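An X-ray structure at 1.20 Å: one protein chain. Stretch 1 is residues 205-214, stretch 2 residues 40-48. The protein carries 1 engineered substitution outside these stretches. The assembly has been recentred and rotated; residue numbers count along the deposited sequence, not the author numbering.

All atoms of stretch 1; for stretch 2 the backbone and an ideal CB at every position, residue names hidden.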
ATOM      1  N   PHE A 205      -8.573  14.268  -2.850  1.00 10.99           N
ATOM      2  CA  PHE A 205      -8.291  13.992  -1.445  1.00 11.61           C
ATOM      3  C   PHE A 205      -6.791  13.943  -1.180  1.00 11.10           C
ATOM      4  O   PHE A 205      -6.310  14.483  -0.179  1.00 11.06           O
ATOM      5  CB  PHE A 205      -8.981  12.674  -1.067  1.00 11.43           C
ATOM      6  CG  PHE A 205      -8.526  12.058   0.239  1.00 12.81           C
ATOM      7  CD1 PHE A 205      -8.884  12.613   1.457  1.00 13.50           C
ATOM      8  CD2 PHE A 205      -7.798  10.874   0.240  1.00 12.33           C
ATOM      9  CE1 PHE A 205      -8.493  12.023   2.646  1.00 14.14           C
ATOM     10  CE2 PHE A 205      -7.412  10.284   1.423  1.00 14.64           C
ATOM     11  CZ  PHE A 205      -7.755  10.861   2.626  1.00 13.46           C
ATOM     12  N   LEU A 206      -6.030  13.315  -2.077  1.00  9.77           N
ATOM     13  CA  LEU A 206      -4.581  13.255  -1.897  1.00  9.62           C
ATOM     14  C   LEU A 206      -3.960  14.645  -1.954  1.00  9.61           C
ATOM     15  O   LEU A 206      -3.160  15.014  -1.087  1.00 10.17           O
ATOM     16  CB  LEU A 206      -3.955  12.343  -2.946  1.00 10.80           C
ATOM     17  CG  LEU A 206      -4.364  10.873  -2.887  1.00 10.62           C
ATOM     18  CD1 LEU A 206      -3.666  10.116  -4.011  1.00 12.36           C
ATOM     19  CD2 LEU A 206      -4.059  10.255  -1.517  1.00 12.28           C
ATOM     20  N   ARG A 207      -4.307  15.431  -2.980  1.00  9.86           N
ATOM     21  CA  ARG A 207      -3.722  16.765  -3.123  1.00  9.99           C
ATOM     22  C   ARG A 207      -4.034  17.647  -1.925  1.00 11.52           C
ATOM     23  O   ARG A 207      -3.201  18.466  -1.517  1.00 12.38           O
ATOM     24  CB  ARG A 207      -4.230  17.442  -4.394  1.00 11.18           C
ATOM     25  CG  ARG A 207      -3.628  16.903  -5.659  1.00 11.52           C
ATOM     26  CD  ARG A 207      -4.029  17.731  -6.864  1.00 14.08           C
ATOM     27  NE  ARG A 207      -3.357  17.216  -8.051  1.00 13.57           N
ATOM     28  CZ  ARG A 207      -3.936  16.491  -9.003  1.00 14.22           C
ATOM     29  NH1 ARG A 207      -5.225  16.218  -8.936  1.00 16.14           N
ATOM     30  NH2 ARG A 207      -3.222  16.057 -10.030  1.00 15.75           N
ATOM     31  N   ASN A 208      -5.230  17.509  -1.358  1.00 10.37           N
ATOM     32  CA  ASN A 208      -5.653  18.384  -0.273  1.00 11.76           C
ATOM     33  C   ASN A 208      -5.082  17.997   1.077  1.00 12.17           C
ATOM     34  O   ASN A 208      -5.231  18.764   2.037  1.00 14.86           O
ATOM     35  CB  ASN A 208      -7.171  18.474  -0.247  1.00 13.84           C
ATOM     36  CG  ASN A 208      -7.698  19.249  -1.429  1.00 14.14           C
ATOM     37  OD1 ASN A 208      -7.113  20.259  -1.813  1.00 17.11           O
ATOM     38  ND2 ASN A 208      -8.766  18.766  -2.034  1.00 17.17           N
ATOM     39  N   ASN A 209      -4.420  16.849   1.178  1.00 10.88           N
ATOM     40  CA  ASN A 209      -3.805  16.417   2.421  1.00 10.79           C
ATOM     41  C   ASN A 209      -2.315  16.170   2.314  1.00 11.34           C
ATOM     42  O   ASN A 209      -1.640  16.124   3.349  1.00 13.25           O
ATOM     43  CB  ASN A 209      -4.469  15.134   2.930  1.00 13.08           C
ATOM     44  CG  ASN A 209      -5.847  15.384   3.443  1.00 14.69           C
ATOM     45  OD1 ASN A 209      -6.012  15.776   4.598  1.00 17.32           O
ATOM     46  ND2 ASN A 209      -6.846  15.193   2.599  1.00 15.19           N
ATOM     47  N   ILE A 210      -1.784  16.029   1.105  1.00 10.47           N
ATOM     48  CA  ILE A 210      -0.400  15.633   0.877  1.00 10.07           C
ATOM     49  C   ILE A 210       0.119  16.573  -0.202  1.00  9.28           C
ATOM     50  O   ILE A 210       0.031  16.260  -1.398  1.00 10.11           O
ATOM     51  CB  ILE A 210      -0.317  14.166   0.431  1.00  9.70           C
ATOM     52  CG1 ILE A 210      -1.095  13.260   1.389  1.00 11.29           C
ATOM     53  CG2 ILE A 210       1.133  13.716   0.338  1.00 11.80           C
ATOM     54  CD1 ILE A 210      -1.166  11.815   0.946  1.00 12.73           C
ATOM     55  N   PRO A 211       0.621  17.752   0.165  1.00 10.66           N
ATOM     56  CA  PRO A 211       0.850  18.784  -0.858  1.00 10.48           C
ATOM     57  C   PRO A 211       1.877  18.381  -1.893  1.00 13.85           C
ATOM     58  O   PRO A 211       1.790  18.842  -3.039  1.00 15.27           O
ATOM     59  CB  PRO A 211       1.269  20.017  -0.045  1.00 12.04           C
ATOM     60  CG  PRO A 211       1.678  19.484   1.295  1.00 14.76           C
ATOM     61  CD  PRO A 211       0.858  18.250   1.528  1.00 11.70           C
ATOM     62  N   ASP A 212       2.814  17.506  -1.530  1.00 12.01           N
ATOM     63  CA  ASP A 212       3.859  17.028  -2.422  1.00 12.78           C
ATOM     64  C   ASP A 212       3.480  15.763  -3.185  1.00 11.65           C
ATOM     65  O   ASP A 212       4.359  15.155  -3.802  1.00 12.56           O
ATOM     66  CB  ASP A 212       5.181  16.828  -1.658  1.00 14.23           C
ATOM     67  CG  ASP A 212       5.067  15.826  -0.503  1.00 13.58           C
ATOM     68  OD1 ASP A 212       3.943  15.531  -0.052  1.00 16.11           O
ATOM     69  OD2 ASP A 212       6.115  15.340  -0.017  1.00 16.62           O
ATOM     70  N   ILE A 213       2.203  15.368  -3.181  1.00 10.30           N
ATOM     71  CA  ILE A 213       1.795  14.170  -3.911  1.00 10.31           C
ATOM     72  C   ILE A 213       2.219  14.280  -5.372  1.00 10.16           C
ATOM     73  O   ILE A 213       2.058  15.326  -6.011  1.00 11.11           O
ATOM     74  CB  ILE A 213       0.284  13.921  -3.749  1.00 10.11           C
ATOM     75  CG1 ILE A 213      -0.060  12.484  -4.137  1.00 10.12           C
ATOM     76  CG2 ILE A 213      -0.547  14.918  -4.560  1.00 10.78           C
ATOM     77  CD1 ILE A 213       0.244  11.474  -3.046  1.00 11.76           C
ATOM     78  N   ASN A 214       2.786  13.207  -5.902  1.00 10.14           N
ATOM     79  CA  ASN A 214       3.318  13.187  -7.259  1.00 11.27           C
ATOM     80  C   ASN A 214       2.379  12.346  -8.114  1.00 10.69           C
ATOM     81  O   ASN A 214       2.441  11.114  -8.082  1.00 11.82           O
ATOM     82  CB  ASN A 214       4.731  12.613  -7.248  1.00 12.66           C
ATOM     83  CG  ASN A 214       5.361  12.584  -8.622  1.00 16.57           C
ATOM     84  OD1 ASN A 214       4.889  13.238  -9.550  1.00 18.99           O
ATOM     85  ND2 ASN A 214       6.443  11.828  -8.755  1.00 19.99           N
ATOM     86  N   UNK A  40       4.518   4.589   0.836  1.00  7.39           N
ATOM     87  CA  UNK A  40       4.906   5.971   1.100  1.00  6.94           C
ATOM     88  C   UNK A  40       4.569   6.831  -0.108  1.00  7.36           C
ATOM     89  O   UNK A  40       4.961   6.508  -1.234  1.00  7.85           O
ATOM     90  CB  UNK A  40       6.396   6.069   1.433  1.00  6.94           C
ATOM     91  N   UNK A  41       3.878   7.955   0.125  1.00  7.69           N
ATOM     92  CA  UNK A  41       3.434   8.831  -0.962  1.00  8.79           C
ATOM     93  C   UNK A  41       3.744  10.307  -0.736  1.00  8.49           C
ATOM     94  O   UNK A  41       3.505  11.126  -1.629  1.00  9.75           O
ATOM     95  CB  UNK A  41       1.927   8.664  -1.167  1.00  8.79           C
ATOM     96  N   UNK A  42       4.253  10.667   0.438  1.00  8.93           N
ATOM     97  CA  UNK A  42       4.578  12.052   0.722  1.00 10.15           C
ATOM     98  C   UNK A  42       5.587  12.136   1.845  1.00  9.54           C
ATOM     99  O   UNK A  42       5.976  11.127   2.440  1.00 10.91           O
ATOM    100  CB  UNK A  42       3.318  12.843   1.077  1.00 10.15           C
ATOM    101  N   UNK A  43       5.990  13.375   2.139  1.00 10.19           N
ATOM    102  CA  UNK A  43       7.056  13.627   3.104  1.00 10.53           C
ATOM    103  C   UNK A  43       6.837  12.888   4.419  1.00 10.56           C
ATOM    104  O   UNK A  43       7.787  12.364   5.012  1.00 10.27           O
ATOM    105  CB  UNK A  43       7.173  15.129   3.371  1.00 10.53           C
ATOM    106  N   UNK A  44       5.595  12.863   4.908  1.00 10.26           N
ATOM    107  CA  UNK A  44       5.271  12.223   6.179  1.00 10.61           C
ATOM    108  C   UNK A  44       4.101  11.254   6.060  1.00  9.91           C
ATOM    109  O   UNK A  44       3.425  10.997   7.059  1.00 11.22           O
ATOM    110  CB  UNK A  44       4.953  13.286   7.232  1.00 10.61           C
ATOM    111  N   UNK A  45       3.824  10.726   4.870  1.00  9.60           N
ATOM    112  CA  UNK A  45       2.533  10.089   4.648  1.00  9.75           C
ATOM    113  C   UNK A  45       2.648   8.774   3.899  1.00  8.54           C
ATOM    114  O   UNK A  45       3.394   8.663   2.917  1.00  9.03           O
ATOM    115  CB  UNK A  45       1.610  11.036   3.879  1.00  9.75           C
ATOM    116  N   UNK A  46       1.851   7.805   4.344  1.00  8.37           N
ATOM    117  CA  UNK A  46       1.607   6.575   3.604  1.00  8.43           C
ATOM    118  C   UNK A  46       0.117   6.482   3.307  1.00  7.80           C
ATOM    119  O   UNK A  46      -0.717   7.098   3.976  1.00  9.00           O
ATOM    120  CB  UNK A  46       2.092   5.351   4.383  1.00  8.43           C
ATOM    121  N   UNK A  47      -0.209   5.688   2.291  1.00  7.49           N
ATOM    122  CA  UNK A  47      -1.566   5.203   2.076  1.00  7.85           C
ATOM    123  C   UNK A  47      -1.665   3.759   2.544  1.00  7.25           C
ATOM    124  O   UNK A  47      -0.733   2.963   2.370  1.00  7.45           O
ATOM    125  CB  UNK A  47      -1.965   5.324   0.604  1.00  7.85           C
ATOM    126  N   UNK A  48      -2.815   3.427   3.120  1.00  7.38           N
ATOM    127  CA  UNK A  48      -3.170   2.071   3.506  1.00  7.85           C
ATOM    128  C   UNK A  48      -4.700   2.000   3.566  1.00  7.20           C
ATOM    129  O   UNK A  48      -5.390   2.872   3.023  1.00  8.12           O
ATOM    130  CB  UNK A  48      -2.534   1.684   4.843  1.00  7.85           C
TER

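Position 40 lies in a strand, and its ideal CB has no atom of stretch 1 within 5.5 Å. The extended backbone angles (-71/130) favour a beta-branched residue without demanding one; Val 40 is deposited and takes no part in the contact.

At position 41 the CA-to-CB bond runs sideways to stretch 1, yet the ideal CB lies 3.8 Å from Ile 213 CD1 and 4.9 Å from Ile 210 CD1. Two methyl groups so near call for an apolar side chain of modest size, such as alanine, valine or isoleucine. The residue is Val 41, rotamer m, with CG2 placed 3.7 Å from Ile 210 CD1 and CB 3.7 Å from Ile 213 CD1. Its carbonyl matters as well: a water donates to Val 41 O (2.7 Å) and accepts from Asn 214 N (2.9 Å), joining the two backbones where they do not meet directly.

Position 42 brings its backbone close to stretch 1, the CA of position 42 lying 5.8 Å from the CA of Ile 213. An ideal CB here would point toward stretch 1 and stand 2.5 Å from Ile 210 CG2 and 3.0 Å from Asp 212 OD1, both clashes. Even alanine would not fit this arrangement, and Gly 42 is found. Without a side chain, its CA packs 3.8 Å from Ile 210 CG2 and 3.6 Å from Asp 212 OD1. It also opens a type I turn that ends at position 45.

At position 43 the backbone offers its amide to the carboxylate of Asp 212, whatever the side chain, provided the residue is not proline. The ideal CB points sideways, 3.6 Å from Asp 212 OD2, so a neutral polar or basic side chain would seem most natural, though the position leaves room for others. The residue is Glu 43, an acid. Its N donates to Asp 212 OD2 (2.9 Å, angle 132°), while its own carboxylate brings like charge close, with OE1 4.4 Å from Asp 212 OD2.

Position 44 is a turn residue with nothing of stretch 1 near its CB; asparagine, aspartate, glycine or serine would suit. It is Asn 44.

Position 45 points toward stretch 1, its ideal CB 4.1 Å from Ile 210 CD1. That methyl invites an apolar chain, though a longer polar one could pass it and reach toward Asp 212. Glu 45 does the latter: OE1 lies 3.9 Å from Ile 210 CG2 and accepts a hydrogen bond from Asn 44 N (2.9 Å). Glu 45 OE1 is also 4.5 Å from Asp 212 OD1, and a water donating to both oxygens, at 2.7 Å each, bridges the like charges.

Position 46 points away, leaving its choice to other surroundings; Ile 46 occupies it.

Position 47 points toward stretch 1 again, but from a distance, leaving space before the methyls of Leu 206 and Ile 210. A long apolar chain, leucine or methionine, would span it. Leu 47 sets CD2 3.7 Å from Leu 206 CD2 and 4.3 Å from Ile 210 CD1.

Position 48 is out of reach; Thr 48 hydrogen-bonds through OG1 elsewhere in the structure.

Stretch 2, residues 40-48: VVGENEILT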
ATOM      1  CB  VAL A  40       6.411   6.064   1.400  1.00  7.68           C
ATOM      2  CG1 VAL A  40       6.818   7.524   1.604  1.00  9.28           C
ATOM      3  CG2 VAL A  40       6.775   5.220   2.611  1.00  8.18           C
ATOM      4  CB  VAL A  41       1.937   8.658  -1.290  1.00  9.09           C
ATOM      5  CG1 VAL A  41       1.623   7.240  -1.714  1.00  9.08           C
ATOM      6  CG2 VAL A  41       1.067   9.067  -0.110  1.00 10.08           C
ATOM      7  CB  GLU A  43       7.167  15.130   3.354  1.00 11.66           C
ATOM      8  CG  GLU A  43       8.291  15.500   4.302  1.00 15.77           C
ATOM      9  CD  GLU A  43       9.636  15.577   3.611  1.00 19.48           C
ATOM     10  OE1 GLU A  43       9.734  15.180   2.429  1.00 23.24           O
ATOM     11  OE2 GLU A  43      10.601  16.042   4.250  1.00 22.79           O
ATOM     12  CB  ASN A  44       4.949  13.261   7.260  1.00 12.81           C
ATOM     13  CG  ASN A  44       6.107  14.197   7.526  1.00 14.76           C
ATOM     14  OD1 ASN A  44       7.129  13.785   8.071  1.00 14.59           O
ATOM     15  ND2 ASN A  44       5.955  15.462   7.139  1.00 16.31           N
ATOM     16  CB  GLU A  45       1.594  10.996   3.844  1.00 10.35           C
ATOM     17  CG  GLU A  45       1.080  12.209   4.611  1.00 11.18           C
ATOM     18  CD  GLU A  45       2.037  13.393   4.614  1.00 11.40           C
ATOM     19  OE1 GLU A  45       2.951  13.459   3.765  1.00 11.05           O
ATOM     20  OE2 GLU A  45       1.833  14.276   5.476  1.00 14.59           O
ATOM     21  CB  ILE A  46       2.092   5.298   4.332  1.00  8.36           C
ATOM     22  CG1 ILE A  46       1.223   4.982   5.551  1.00  9.10           C
ATOM     23  CG2 ILE A  46       3.555   5.424   4.733  1.00 10.97           C
ATOM     24  CD1 ILE A  46       1.385   3.553   6.058  1.00 11.47           C
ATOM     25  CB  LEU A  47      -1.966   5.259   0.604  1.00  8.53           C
ATOM     26  CG  LEU A  47      -1.813   6.637  -0.042  1.00  8.62           C
ATOM     27  CD1 LEU A  47      -2.259   6.591  -1.495  1.00  9.90           C
ATOM     28  CD2 LEU A  47      -2.540   7.719   0.747  1.00 10.19           C
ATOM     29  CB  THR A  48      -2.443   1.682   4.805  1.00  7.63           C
ATOM     30  OG1 THR A  48      -2.700   0.309   5.108  1.00  7.93           O
ATOM     31  CG2 THR A  48      -2.896   2.550   5.968  1.00 10.06           C
TER
HETATM   32  O   HOH W   1       3.763  10.958  -4.307  1.00 16.11           O
HETATM   33  O   HOH W   2       3.327  15.883   2.545  1.00 15.53           O
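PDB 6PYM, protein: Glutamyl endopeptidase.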